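Local coordinates for protein ABC transporter (Caldanaerobius, PDB 4G68) that probably binds xylan-derived oligosaccharides outside the cell as the solute-binding component of an ABC transporter that serves xylan utilization, at residues 243-248 with 412-417. Residues are numbered along the deposited sequence; the frame is centred on the assembly and turned at random.
Sequences LTRDAL and SVPAWD. With XYP (beta-D-xylopyranose), chain D.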
loop_
_atom_site.group_PDB
_atom_site.type_symbol
_atom_site.label_atom_id
_atom_site.label_comp_id
_atom_site.label_asym_id
_atom_site.label_seq_id
_atom_site.Cartn_x
_atom_site.Cartn_y
_atom_site.Cartn_z
ATOM N N LEU A 243 12.787 3.416 -15.551
ATOM C CA LEU A 243 11.810 3.363 -16.664
ATOM C C LEU A 243 10.364 3.538 -16.186
ATOM O O LEU A 243 9.562 4.281 -16.817
ATOM C CB LEU A 243 11.896 2.017 -17.399
ATOM C CG LEU A 243 10.848 1.850 -18.503
ATOM C CD1 LEU A 243 10.973 2.960 -19.618
ATOM C CD2 LEU A 243 11.002 0.464 -19.164
ATOM N N THR A 244 10.048 2.911 -15.034
ATOM C CA THR A 244 8.749 3.189 -14.408
ATOM C C THR A 244 8.539 4.681 -14.113
ATOM O O THR A 244 7.524 5.292 -14.550
ATOM C CB THR A 244 8.530 2.297 -13.142
ATOM O OG1 THR A 244 8.216 0.969 -13.568
ATOM C CG2 THR A 244 7.432 2.809 -12.270
ATOM N N ARG A 245 9.527 5.292 -13.442
ATOM C CA ARG A 245 9.409 6.711 -13.136
ATOM C C ARG A 245 9.278 7.591 -14.390
ATOM O O ARG A 245 8.420 8.488 -14.459
ATOM C CB ARG A 245 10.617 7.122 -12.284
ATOM C CG ARG A 245 10.433 6.611 -10.864
ATOM C CD ARG A 245 11.478 7.111 -9.905
ATOM N NE ARG A 245 11.197 6.614 -8.543
ATOM C CZ ARG A 245 10.495 7.269 -7.634
ATOM N NH1 ARG A 245 9.980 8.474 -7.923
ATOM N NH2 ARG A 245 10.340 6.764 -6.428
ATOM N N ASP A 246 10.106 7.319 -15.390
ATOM C CA ASP A 246 10.015 8.078 -16.636
ATOM C C ASP A 246 8.650 7.980 -17.297
ATOM O O ASP A 246 8.099 8.992 -17.750
ATOM C CB ASP A 246 11.087 7.616 -17.592
ATOM C CG ASP A 246 12.494 8.150 -17.218
ATOM O OD1 ASP A 246 12.608 9.100 -16.421
ATOM O OD2 ASP A 246 13.489 7.640 -17.740
ATOM N N ALA A 247 8.074 6.782 -17.315
ATOM C CA ALA A 247 6.784 6.617 -17.896
ATOM C C ALA A 247 5.757 7.365 -17.056
ATOM O O ALA A 247 4.898 8.102 -17.628
ATOM C CB ALA A 247 6.392 5.127 -18.066
ATOM N N LEU A 248 5.836 7.221 -15.726
ATOM C CA LEU A 248 4.801 7.838 -14.918
ATOM C C LEU A 248 4.888 9.380 -14.952
ATOM O O LEU A 248 3.903 10.083 -14.701
ATOM C CB LEU A 248 4.876 7.314 -13.487
ATOM C CG LEU A 248 4.603 5.802 -13.224
ATOM C CD1 LEU A 248 4.916 5.564 -11.719
ATOM C CD2 LEU A 248 3.176 5.477 -13.641
ATOM N N SER A 412 12.819 2.363 -4.963
ATOM C CA SER A 412 11.404 2.004 -4.777
ATOM C C SER A 412 10.586 3.019 -5.526
ATOM O O SER A 412 11.106 4.096 -5.904
ATOM C CB SER A 412 11.028 1.948 -3.304
ATOM O OG SER A 412 11.199 3.224 -2.686
ATOM N N VAL A 413 9.325 2.666 -5.805
ATOM C CA VAL A 413 8.379 3.593 -6.437
ATOM C C VAL A 413 7.011 3.203 -5.915
ATOM O O VAL A 413 6.778 2.031 -5.734
ATOM C CB VAL A 413 8.423 3.496 -8.033
ATOM C CG1 VAL A 413 8.012 2.114 -8.580
ATOM C CG2 VAL A 413 7.584 4.603 -8.623
ATOM N N PRO A 414 6.144 4.185 -5.609
ATOM C CA PRO A 414 4.793 3.915 -5.052
ATOM C C PRO A 414 3.934 3.179 -6.060
ATOM O O PRO A 414 4.161 3.311 -7.288
ATOM C CB PRO A 414 4.217 5.315 -4.846
ATOM C CG PRO A 414 5.447 6.136 -4.523
ATOM C CD PRO A 414 6.474 5.612 -5.481
ATOM N N ALA A 415 2.936 2.458 -5.557
ATOM C CA ALA A 415 1.978 1.807 -6.487
ATOM C C ALA A 415 1.395 2.838 -7.430
ATOM O O ALA A 415 1.228 4.003 -7.045
ATOM C CB ALA A 415 0.892 1.191 -5.668
ATOM N N TRP A 416 1.112 2.457 -8.679
ATOM C CA TRP A 416 0.907 3.444 -9.672
ATOM C C TRP A 416 -0.363 4.249 -9.429
ATOM O O TRP A 416 -0.486 5.359 -9.941
ATOM C CB TRP A 416 0.847 2.807 -11.068
ATOM C CG TRP A 416 2.192 2.267 -11.524
ATOM C CD1 TRP A 416 3.335 1.905 -10.753
ATOM C CD2 TRP A 416 2.538 1.948 -12.899
ATOM N NE1 TRP A 416 4.299 1.387 -11.578
ATOM C CE2 TRP A 416 3.874 1.374 -12.874
ATOM C CE3 TRP A 416 1.854 2.053 -14.123
ATOM C CZ2 TRP A 416 4.536 0.967 -14.059
ATOM C CZ3 TRP A 416 2.515 1.624 -15.281
ATOM C CH2 TRP A 416 3.824 1.105 -15.244
ATOM N N ASP A 417 -1.357 3.694 -8.727
ATOM C CA ASP A 417 -2.600 4.462 -8.479
ATOM C C ASP A 417 -2.488 5.463 -7.306
ATOM O O ASP A 417 -3.466 6.197 -7.060
ATOM C CB ASP A 417 -3.787 3.539 -8.202
ATOM C CG ASP A 417 -3.628 2.740 -6.871
ATOM O OD1 ASP A 417 -2.487 2.624 -6.325
ATOM O OD2 ASP A 417 -4.686 2.252 -6.363
HETATM C C1 XYP D . -3.863 1.235 -0.408
HETATM C C2 XYP D . -4.741 1.960 -1.422
HETATM C C3 XYP D . -4.275 1.550 -2.824
HETATM C C4 XYP D . -2.742 1.697 -2.998
HETATM C C5 XYP D . -1.944 1.101 -1.803
HETATM O O2 XYP D . -6.096 1.653 -1.166
HETATM O O3 XYP D . -5.002 2.382 -3.756
HETATM O O4 XYP D . -2.271 1.103 -4.212
HETATM O O5 XYP D . -2.498 1.550 -0.572
HETATM O O HOH W 1 6.712 -0.288 -11.555
#
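A water bridges Thr244 and Trp416: it donates to Thr244 OG1 (2.8 Å) and accepts from Trp416 NE1 (2.9 Å), lying in the indole plane at the ring's edge. Thr244 CG2, anti to the backbone N, approaches the indole obliquely, 3.5 Å from Trp416 NE1, and also touches Val413 CG1. One turn later, Leu248 crosses Trp416 at about a right angle. Its CD2 lies over one face, offset toward the rim and 4.0 Å from the centroid of the six-membered ring, a CH-pi contact. His428 stacks on the Trp416 ring and Phe259 meets it edge-to-face. Arg245, extended from CG to NE, runs past Val413 in the opposite direction; its NH2 donates to Ser412 O (2.8 Å, 166° at the hydrogen), with the oxygen close to the guanidinium plane. Val413 CG2 lies over one guanidinium face. Segment 412-417 lies between helix 241-248 and xylopyranose: Asp417 OD1 and OD2 accept from sugar O4 and O3, while Ala415, the N-cap of helix 416-419, places CB 3.5 Å from xylopyranose O4. The packing sits directly behind the glycan pocket, where a carboxylate gripping two adjacent hydroxyls is typical of sugar sites in periplasmic-binding-protein folds.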